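Local coordinates for protein polyketide synthase PksL (Bacillus subtilis, PDB 5E1V) that probably dehydrates beta-hydroxyacyl intermediates to enoyl products as a monomeric dehydratase domain of the trans-AT polyketide synthase that makes bacillaene, at residues F219-S224 with E265-T270; L52-L57 with M107-H112; C233-K238 with V251-F256. All blocks are in the same frame, centred on the assembly; numbering follows the deposited sequence.

Interaction 1 (F219-S224 with E265-T270); sequences FYESFS and ELKNFT
The Tyr220 ring has Leu266 CD2 over one face, and the Phe269 ring stands beside it with the two planes at 80°, Tyr220 CE1 approaching Phe269 CD1 to 3.7 Å. Thr270 OG1 lies at the edge of the Phe219 ring, and Phe219 O at the edge of the Phe269 ring. These groups project from two antiparallel strands of the double hotdog fold, here interrupted by a classic beta bulge in which Glu221 and Ser222 both face Lys267. At the bulge the N-H groups of Glu221 and Ser222 turn to one acceptor, Lys267 O, in two weak bonds, while Lys267 N gives a 2.8 Å bond to Ser222 O. Beyond it, Thr270 N meets Phe219 O, and Glu265 N meets Ser224 O, nearly along the C=O axis. Tyr220, Phe223, Leu266 and Phe269 share one face, where Leu266 CD1 reaches both Tyr220 CB and Phe223 CD1; Ile35 of helix 34-44 packs there too, and Tyr220 OH bonds to Gly31 O. Glu221 and Lys267 run side by side, pointing the same way, yet Glu221 OE2 stays 4.6 Å from Lys267 NZ, beyond a salt bridge. On the opposite face Ser222 OG, in the crowded position between backbone N and carbonyl carbon (chi1 54°), packs against Lys267 CB and is linked by a water to Glu265 O, the water donating to that carbonyl at 2.8 Å.

Interaction 2 (L52-L57 with M107-H112); sequences LQLRNL and MKADMH
Strands 53-57 and 107-112 run antiparallel, their axes 4.7 Å apart at closest approach and their directions 151° apart, with Gln53-His112 and Arg55-Asp110 as hydrogen-bonded pairs and Leu54-Met111 as the non-hydrogen-bonded pair between them, the bond from Arg55 N to Asp110 O being short and almost straight (2.8 Å, 174°). On the face carrying Arg55 and His112, the arginine comes over the imidazole: its CD lies 3.3 Å from both His112 ND1 and CE1, and the bend at chi3 takes NH1 on over the same ring face, toward the rim. Guanidinium and ring are not parallel, their planes being 54° apart, while Gln53 O lies in the ring plane at its edge. Strand 53-59 is the last strand of the N-terminal hotdog, lying at the seam of the double hotdog fold between strand 104-112 of its own half and strand 215-225 of the other; Asn56 and Leu57 both face Tyr220 there, forming a G1 beta bulge. The other face is apolar and is covered by helix 34-44, the hotdog helix, whose Ile38 touches Leu57 and Met107. Met111 folds back through bends at chi2 and chi3, so that SD sits 3.7 Å from Leu52 CB and 3.5 Å from Gln53 O. Ala109 CB touches both Leu54 CD1 and Leu57 CG. Farther along, Leu57 and Met107 cross at about a right angle, Leu57 CG meeting Met107 CG at 3.8 Å.

Interaction 3 (C233-K238 with V251-F256); sequences CMTRIK and VTLEFF
Arg236 leaves its strand with CG anti to the backbone N (chi1 178°), and its CB meets Phe256 CE1 at 4.0 Å. The chain runs straight to CD and bends at chi3, turning the guanidinium side-on to Glu254: Arg236 NE bonds to Glu254 OE2 at 3.2 Å and Arg236 NH2 to Glu254 OE1 at 3.0 Å. Both oxygens lie close to the guanidinium plane, but the nitrogens come from above the carboxylate plane. One guanidinium face carries Lys238 CE and the opposite face Phe256 CZ, each offset toward the rim, so that the flat group has a neighbour on both sides. Lys238 NZ bonds to Glu254 OE2 at 2.6 Å, while a water joins that oxygen to Lys238 N and Thr252 O. With Glu121 on Arg236 NH2 and Lys262 on Glu254 OE1, the salt-bridge network gathers three cations round two carboxylates, which would probably keep the buried Glu254 ionised. The scaffold is an antiparallel beta hairpin, strands 232-245 and 248-256. On its other face, Ile237 CG1 touches Leu253 CD2 and Phe255 lies beside Thr235, whose OG1 bonds to Ser196. Helix 190-203 packs against this apolar face, and strands 168-174 and 262-273 flank the hairpin.

Overall arrangement
The three contacts succeed one another across the strand order of the double hotdog fold: 104-112, 53-59, 215-225, 262-273, 248-256, 232-245. Interaction 1 occupies the middle, its centre 10 Å from that of interaction 2 and 11 Å from that of interaction 3. Glu221 O and Asn56 N, 2.9 Å apart, join interactions 1 and 2 in a probable hydrogen bond where the two bulges meet; Leu266 N and Leu253 O do the same between interactions 1 and 3. Interactions 2 and 3 do not touch, their nearest atoms being about 11 Å apart. Interaction 2 lies in the N-terminal hotdog (helix 34-44), interactions 1 and 3 in the C-terminal one (helix 190-203), so the Glu221-Asn56 bond crosses the seam.

Interaction 1 (F219-S224 with E265-T270)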
loop_
_atom_site.group_PDB
_atom_site.type_symbol
_atom_site.label_atom_id
_atom_site.label_comp_id
_atom_site.label_asym_id
_atom_site.label_seq_id
_atom_site.Cartn_x
_atom_site.Cartn_y
_atom_site.Cartn_z
ATOM N N PHE A 219 -0.999 -4.399 9.613
ATOM C CA PHE A 219 -2.086 -3.514 10.083
ATOM C C PHE A 219 -1.959 -2.040 9.669
ATOM O O PHE A 219 -0.873 -1.444 9.772
ATOM C CB PHE A 219 -2.158 -3.589 11.635
ATOM C CG PHE A 219 -3.285 -2.805 12.270
ATOM C CD1 PHE A 219 -4.528 -3.357 12.464
ATOM C CD2 PHE A 219 -3.023 -1.576 12.848
ATOM C CE1 PHE A 219 -5.541 -2.641 13.111
ATOM C CE2 PHE A 219 -4.012 -0.859 13.494
ATOM C CZ PHE A 219 -5.293 -1.357 13.593
ATOM N N TYR A 220 -3.120 -1.429 9.296
ATOM C CA TYR A 220 -3.263 -0.035 8.992
ATOM C C TYR A 220 -4.266 0.492 9.969
ATOM O O TYR A 220 -5.370 0.023 9.958
ATOM C CB TYR A 220 -3.811 0.301 7.532
ATOM C CG TYR A 220 -3.186 -0.460 6.395
ATOM C CD1 TYR A 220 -1.908 -0.958 6.534
ATOM C CD2 TYR A 220 -3.895 -0.731 5.164
ATOM C CE1 TYR A 220 -1.302 -1.724 5.558
ATOM C CE2 TYR A 220 -3.283 -1.545 4.187
ATOM C CZ TYR A 220 -1.987 -2.018 4.394
ATOM O OH TYR A 220 -1.223 -2.822 3.535
ATOM N N GLU A 221 -3.930 1.524 10.744
ATOM C CA GLU A 221 -4.896 2.139 11.655
ATOM C C GLU A 221 -6.011 2.866 10.861
ATOM O O GLU A 221 -7.244 2.671 11.043
ATOM C CB GLU A 221 -4.189 3.118 12.614
ATOM C CG GLU A 221 -5.206 3.791 13.513
ATOM C CD GLU A 221 -4.576 4.520 14.670
ATOM O OE1 GLU A 221 -3.655 3.970 15.293
ATOM O OE2 GLU A 221 -5.015 5.655 14.927
ATOM N N SER A 222 -5.559 3.664 9.903
ATOM C CA SER A 222 -6.465 4.417 9.026
ATOM C C SER A 222 -5.827 4.881 7.731
ATOM O O SER A 222 -4.612 5.082 7.621
ATOM C CB SER A 222 -7.008 5.694 9.703
ATOM O OG SER A 222 -6.001 6.459 10.172
ATOM N N PHE A 223 -6.717 5.079 6.787
ATOM C CA PHE A 223 -6.421 5.685 5.537
ATOM C C PHE A 223 -7.536 6.609 5.221
ATOM O O PHE A 223 -8.705 6.255 5.294
ATOM C CB PHE A 223 -6.270 4.654 4.374
ATOM C CG PHE A 223 -5.843 5.296 3.125
ATOM C CD1 PHE A 223 -4.546 5.626 2.940
ATOM C CD2 PHE A 223 -6.718 5.596 2.180
ATOM C CE1 PHE A 223 -4.096 6.205 1.748
ATOM C CE2 PHE A 223 -6.329 6.166 0.987
ATOM C CZ PHE A 223 -5.011 6.493 0.787
ATOM N N SER A 224 -7.152 7.789 4.789
ATOM C CA SER A 224 -8.063 8.863 4.476
ATOM C C SER A 224 -7.453 9.586 3.291
ATOM O O SER A 224 -6.243 9.807 3.316
ATOM C CB SER A 224 -8.112 9.843 5.678
ATOM O OG SER A 224 -9.102 10.763 5.312
ATOM N N GLU A 265 -3.413 10.265 3.954
ATOM C CA GLU A 265 -2.535 9.774 4.996
ATOM C C GLU A 265 -2.856 8.360 5.373
ATOM O O GLU A 265 -4.008 8.039 5.639
ATOM C CB GLU A 265 -2.650 10.631 6.263
ATOM C CG GLU A 265 -1.710 10.198 7.396
ATOM C CD GLU A 265 -1.740 11.205 8.551
ATOM O OE1 GLU A 265 -0.959 12.164 8.529
ATOM O OE2 GLU A 265 -2.580 11.077 9.430
ATOM N N LEU A 266 -1.809 7.533 5.441
ATOM C CA LEU A 266 -1.915 6.181 6.039
ATOM C C LEU A 266 -1.353 6.219 7.415
ATOM O O LEU A 266 -0.114 6.255 7.572
ATOM C CB LEU A 266 -1.147 5.117 5.219
ATOM C CG LEU A 266 -1.389 3.655 5.507
ATOM C CD1 LEU A 266 -2.788 3.182 5.258
ATOM C CD2 LEU A 266 -0.493 2.813 4.687
ATOM N N LYS A 267 -2.219 6.204 8.410
ATOM C CA LYS A 267 -1.706 6.320 9.815
ATOM C C LYS A 267 -1.357 4.992 10.470
ATOM O O LYS A 267 -2.125 4.035 10.429
ATOM C CB LYS A 267 -2.734 7.128 10.614
ATOM C CG LYS A 267 -2.399 7.456 12.074
ATOM C CD LYS A 267 -3.394 8.539 12.555
ATOM C CE LYS A 267 -3.259 8.841 14.059
ATOM N NZ LYS A 267 -1.826 8.907 14.455
ATOM N N ASN A 268 -0.169 4.909 11.103
ATOM C CA ASN A 268 0.324 3.675 11.770
ATOM C C ASN A 268 0.246 2.431 10.893
ATOM O O ASN A 268 -0.362 1.450 11.211
ATOM C CB ASN A 268 -0.328 3.498 13.120
ATOM C CG ASN A 268 0.371 4.358 14.171
ATOM O OD1 ASN A 268 1.591 4.270 14.312
ATOM N ND2 ASN A 268 -0.366 5.207 14.849
ATOM N N PHE A 269 0.872 2.568 9.745
ATOM C CA PHE A 269 1.204 1.417 8.898
ATOM C C PHE A 269 2.206 0.546 9.680
ATOM O O PHE A 269 3.386 0.915 9.852
ATOM C CB PHE A 269 1.741 1.883 7.574
ATOM C CG PHE A 269 2.342 0.808 6.726
ATOM C CD1 PHE A 269 1.933 -0.473 6.829
ATOM C CD2 PHE A 269 3.329 1.107 5.807
ATOM C CE1 PHE A 269 2.495 -1.469 6.055
ATOM C CE2 PHE A 269 3.929 0.112 5.065
ATOM C CZ PHE A 269 3.493 -1.193 5.189
ATOM N N THR A 270 1.687 -0.592 10.131
ATOM C CA THR A 270 2.403 -1.592 10.962
ATOM C C THR A 270 2.731 -2.829 10.109
ATOM O O THR A 270 1.826 -3.463 9.485
ATOM C CB THR A 270 1.542 -2.122 12.122
ATOM O OG1 THR A 270 0.890 -1.031 12.825
ATOM C CG2 THR A 270 2.411 -2.941 13.087
HETATM O O HOH W 1 -5.548 8.343 7.956
#

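Interaction 2 (L52-L57 with M107-H112)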
loop_
_atom_site.group_PDB
_atom_site.type_symbol
_atom_site.label_atom_id
_atom_site.label_comp_id
_atom_site.label_asym_id
_atom_site.label_seq_id
_atom_site.Cartn_x
_atom_site.Cartn_y
_atom_site.Cartn_z
ATOM N N LEU A 52 -15.009 8.661 2.682
ATOM C CA LEU A 52 -14.770 7.423 3.356
ATOM C C LEU A 52 -13.508 7.595 4.218
ATOM O O LEU A 52 -12.707 8.576 4.027
ATOM C CB LEU A 52 -14.541 6.339 2.323
ATOM C CG LEU A 52 -15.590 6.236 1.236
ATOM C CD1 LEU A 52 -15.232 5.190 0.179
ATOM C CD2 LEU A 52 -16.906 5.915 1.904
ATOM N N GLN A 53 -13.429 6.785 5.262
ATOM C CA GLN A 53 -12.177 6.533 5.961
ATOM C C GLN A 53 -12.078 5.032 6.155
ATOM O O GLN A 53 -12.957 4.456 6.760
ATOM C CB GLN A 53 -12.125 7.186 7.360
ATOM C CG GLN A 53 -10.827 6.841 8.070
ATOM C CD GLN A 53 -10.847 7.263 9.556
ATOM O OE1 GLN A 53 -11.895 7.523 10.118
ATOM N NE2 GLN A 53 -9.693 7.244 10.186
ATOM N N LEU A 54 -10.982 4.448 5.692
ATOM C CA LEU A 54 -10.680 3.036 5.856
ATOM C C LEU A 54 -10.020 2.942 7.250
ATOM O O LEU A 54 -9.170 3.773 7.596
ATOM C CB LEU A 54 -9.684 2.619 4.795
ATOM C CG LEU A 54 -9.317 1.089 4.809
ATOM C CD1 LEU A 54 -10.471 0.147 4.525
ATOM C CD2 LEU A 54 -8.234 0.901 3.743
ATOM N N ARG A 55 -10.503 2.006 8.041
ATOM C CA ARG A 55 -9.922 1.806 9.365
ATOM C C ARG A 55 -9.655 0.384 9.751
ATOM O O ARG A 55 -10.395 -0.496 9.369
ATOM C CB ARG A 55 -10.830 2.410 10.470
ATOM C CG ARG A 55 -11.089 3.905 10.401
ATOM C CD ARG A 55 -12.037 4.319 11.519
ATOM N NE ARG A 55 -11.339 4.569 12.776
ATOM C CZ ARG A 55 -11.932 5.029 13.880
ATOM N NH1 ARG A 55 -13.251 5.281 13.892
ATOM N NH2 ARG A 55 -11.203 5.264 14.972
ATOM N N ASN A 56 -8.600 0.197 10.547
ATOM C CA ASN A 56 -8.269 -1.048 11.238
ATOM C C ASN A 56 -8.225 -2.209 10.280
ATOM O O ASN A 56 -8.964 -3.149 10.450
ATOM C CB ASN A 56 -9.311 -1.300 12.351
ATOM C CG ASN A 56 -9.276 -0.186 13.405
ATOM O OD1 ASN A 56 -8.271 0.602 13.531
ATOM N ND2 ASN A 56 -10.376 -0.027 14.079
ATOM N N LEU A 57 -7.477 -2.042 9.187
ATOM C CA LEU A 57 -7.225 -3.136 8.256
ATOM C C LEU A 57 -6.218 -4.073 8.814
ATOM O O LEU A 57 -5.137 -3.661 9.219
ATOM C CB LEU A 57 -6.693 -2.584 6.872
ATOM C CG LEU A 57 -6.698 -3.616 5.782
ATOM C CD1 LEU A 57 -7.117 -3.202 4.342
ATOM C CD2 LEU A 57 -5.264 -4.252 5.712
ATOM N N MET A 107 -7.798 -10.772 4.771
ATOM C CA MET A 107 -7.798 -9.358 5.243
ATOM C C MET A 107 -9.197 -9.107 5.837
ATOM O O MET A 107 -10.192 -9.575 5.332
ATOM C CB MET A 107 -7.513 -8.429 4.002
ATOM C CG MET A 107 -7.554 -6.967 4.287
ATOM S SD MET A 107 -9.197 -6.358 4.105
ATOM C CE MET A 107 -9.469 -6.365 2.296
ATOM N N LYS A 108 -9.286 -8.237 6.817
ATOM C CA LYS A 108 -10.540 -7.624 7.219
ATOM C C LYS A 108 -10.257 -6.140 7.500
ATOM O O LYS A 108 -9.132 -5.768 7.739
ATOM C CB LYS A 108 -10.923 -8.210 8.586
ATOM C CG LYS A 108 -11.391 -9.638 8.565
ATOM C CD LYS A 108 -11.509 -10.172 10.028
ATOM C CE LYS A 108 -12.885 -9.878 10.534
ATOM N NZ LYS A 108 -13.011 -10.205 11.993
ATOM N N ALA A 109 -11.297 -5.325 7.522
ATOM C CA ALA A 109 -11.174 -3.924 7.690
ATOM C C ALA A 109 -12.549 -3.334 7.946
ATOM O O ALA A 109 -13.570 -3.963 7.717
ATOM C CB ALA A 109 -10.579 -3.289 6.397
ATOM N N ASP A 110 -12.561 -2.081 8.367
ATOM C CA ASP A 110 -13.768 -1.315 8.527
ATOM C C ASP A 110 -13.729 -0.119 7.586
ATOM O O ASP A 110 -12.664 0.439 7.371
ATOM C CB ASP A 110 -13.890 -0.771 9.936
ATOM C CG ASP A 110 -13.834 -1.913 11.032
ATOM O OD1 ASP A 110 -14.434 -2.969 10.803
ATOM O OD2 ASP A 110 -13.141 -1.705 12.057
ATOM N N MET A 111 -14.874 0.251 7.028
ATOM C CA MET A 111 -14.884 1.455 6.202
ATOM C C MET A 111 -16.005 2.307 6.794
ATOM O O MET A 111 -17.106 1.787 6.956
ATOM C CB MET A 111 -15.163 1.138 4.750
ATOM C CG MET A 111 -15.300 2.375 3.867
ATOM S SD MET A 111 -13.645 3.011 3.604
ATOM C CE MET A 111 -13.163 2.404 1.999
ATOM N N HIS A 112 -15.694 3.562 7.084
ATOM C CA HIS A 112 -16.670 4.508 7.664
ATOM C C HIS A 112 -16.999 5.517 6.639
ATOM O O HIS A 112 -16.087 6.099 6.083
ATOM C CB HIS A 112 -16.069 5.217 8.884
ATOM C CG HIS A 112 -15.849 4.308 10.042
ATOM N ND1 HIS A 112 -14.852 3.346 10.058
ATOM C CD2 HIS A 112 -16.492 4.200 11.217
ATOM C CE1 HIS A 112 -14.912 2.672 11.191
ATOM N NE2 HIS A 112 -15.904 3.169 11.907
#

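Interaction 3 (C233-K238 with V251-F256)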
loop_
_atom_site.group_PDB
_atom_site.type_symbol
_atom_site.label_atom_id
_atom_site.label_comp_id
_atom_site.label_asym_id
_atom_site.label_seq_id
_atom_site.Cartn_x
_atom_site.Cartn_y
_atom_site.Cartn_z
ATOM N N CYS A 233 3.384 11.037 -6.520
ATOM C CA CYS A 233 3.074 11.736 -5.328
ATOM C C CYS A 233 4.353 12.109 -4.659
ATOM O O CYS A 233 5.457 11.597 -5.021
ATOM C CB CYS A 233 2.218 10.844 -4.406
ATOM S SG CYS A 233 3.023 9.303 -3.939
ATOM N N MET A 234 4.204 12.974 -3.647
ATOM C CA MET A 234 5.268 13.271 -2.757
ATOM C C MET A 234 4.901 12.717 -1.387
ATOM O O MET A 234 3.948 13.156 -0.777
ATOM C CB MET A 234 5.501 14.788 -2.715
ATOM C CG MET A 234 5.913 15.391 -4.072
ATOM S SD MET A 234 7.696 15.169 -4.279
ATOM C CE MET A 234 7.948 15.821 -5.932
ATOM N N THR A 235 5.650 11.741 -0.921
ATOM C CA THR A 235 5.373 11.141 0.399
ATOM C C THR A 235 6.355 11.552 1.501
ATOM O O THR A 235 7.580 11.286 1.430
ATOM C CB THR A 235 5.373 9.617 0.361
ATOM O OG1 THR A 235 4.480 9.194 -0.663
ATOM C CG2 THR A 235 4.995 9.047 1.736
ATOM N N ARG A 236 5.801 12.054 2.596
ATOM C CA ARG A 236 6.653 12.438 3.702
ATOM C C ARG A 236 6.468 11.465 4.815
ATOM O O ARG A 236 5.341 11.050 5.118
ATOM C CB ARG A 236 6.299 13.831 4.211
ATOM C CG ARG A 236 7.178 14.216 5.414
ATOM C CD ARG A 236 6.822 15.564 5.953
ATOM N NE ARG A 236 5.494 15.610 6.539
ATOM C CZ ARG A 236 4.839 16.753 6.723
ATOM N NH1 ARG A 236 5.431 17.907 6.423
ATOM N NH2 ARG A 236 3.632 16.766 7.244
ATOM N N ILE A 237 7.583 11.068 5.401
ATOM C CA ILE A 237 7.571 10.244 6.546
ATOM C C ILE A 237 8.412 10.986 7.585
ATOM O O ILE A 237 9.598 11.260 7.334
ATOM C CB ILE A 237 8.179 8.867 6.246
ATOM C CG1 ILE A 237 7.400 8.216 5.076
ATOM C CG2 ILE A 237 8.131 8.008 7.503
ATOM C CD1 ILE A 237 8.195 7.334 4.186
ATOM N N LYS A 238 7.791 11.283 8.717
ATOM C CA LYS A 238 8.467 11.955 9.821
ATOM C C LYS A 238 9.101 10.964 10.757
ATOM O O LYS A 238 8.496 9.927 11.165
ATOM C CB LYS A 238 7.477 12.845 10.588
ATOM C CG LYS A 238 6.818 13.979 9.813
ATOM C CD LYS A 238 6.151 14.928 10.826
ATOM C CE LYS A 238 5.018 15.761 10.256
ATOM N NZ LYS A 238 3.771 14.964 9.983
ATOM N N VAL A 251 4.981 3.163 10.959
ATOM C CA VAL A 251 5.300 4.388 10.290
ATOM C C VAL A 251 3.971 5.061 9.914
ATOM O O VAL A 251 2.947 4.414 9.888
ATOM C CB VAL A 251 6.060 4.176 8.974
ATOM C CG1 VAL A 251 7.391 3.515 9.250
ATOM C CG2 VAL A 251 5.266 3.258 8.041
ATOM N N THR A 252 4.015 6.348 9.620
ATOM C CA THR A 252 2.830 7.076 9.198
ATOM C C THR A 252 3.246 7.713 7.870
ATOM O O THR A 252 4.253 8.407 7.783
ATOM C CB THR A 252 2.268 8.090 10.242
ATOM O OG1 THR A 252 1.493 7.422 11.247
ATOM C CG2 THR A 252 1.278 9.045 9.520
ATOM N N LEU A 253 2.474 7.425 6.806
ATOM C CA LEU A 253 2.783 7.894 5.459
ATOM C C LEU A 253 1.888 9.071 5.093
ATOM O O LEU A 253 0.675 8.957 5.154
ATOM C CB LEU A 253 2.589 6.728 4.404
ATOM C CG LEU A 253 3.382 5.422 4.530
ATOM C CD1 LEU A 253 3.035 4.369 3.427
ATOM C CD2 LEU A 253 4.898 5.660 4.673
ATOM N N GLU A 254 2.469 10.211 4.686
ATOM C CA GLU A 254 1.656 11.390 4.382
ATOM C C GLU A 254 1.782 11.671 2.905
ATOM O O GLU A 254 2.875 11.851 2.445
ATOM C CB GLU A 254 2.122 12.596 5.221
ATOM C CG GLU A 254 2.006 12.321 6.697
ATOM C CD GLU A 254 2.518 13.484 7.504
ATOM O OE1 GLU A 254 1.747 14.486 7.649
ATOM O OE2 GLU A 254 3.704 13.384 7.907
ATOM N N PHE A 255 0.685 11.693 2.173
ATOM C CA PHE A 255 0.727 11.884 0.750
ATOM C C PHE A 255 0.396 13.298 0.295
ATOM O O PHE A 255 -0.625 13.853 0.633
ATOM C CB PHE A 255 -0.099 10.844 0.030
ATOM C CG PHE A 255 0.254 9.440 0.419
ATOM C CD1 PHE A 255 -0.378 8.836 1.526
ATOM C CD2 PHE A 255 1.136 8.703 -0.306
ATOM C CE1 PHE A 255 -0.094 7.533 1.880
ATOM C CE2 PHE A 255 1.449 7.416 0.083
ATOM C CZ PHE A 255 0.820 6.822 1.140
ATOM N N PHE A 256 1.272 13.834 -0.560
ATOM C CA PHE A 256 1.078 15.139 -1.170
ATOM C C PHE A 256 1.097 15.137 -2.701
ATOM O O PHE A 256 1.898 14.417 -3.320
ATOM C CB PHE A 256 2.222 16.058 -0.689
ATOM C CG PHE A 256 2.239 16.280 0.778
ATOM C CD1 PHE A 256 2.872 15.399 1.611
ATOM C CD2 PHE A 256 1.640 17.388 1.326
ATOM C CE1 PHE A 256 2.877 15.578 2.958
ATOM C CE2 PHE A 256 1.661 17.598 2.679
ATOM C CZ PHE A 256 2.290 16.685 3.501
HETATM O O HOH W 2 4.878 10.992 8.779
#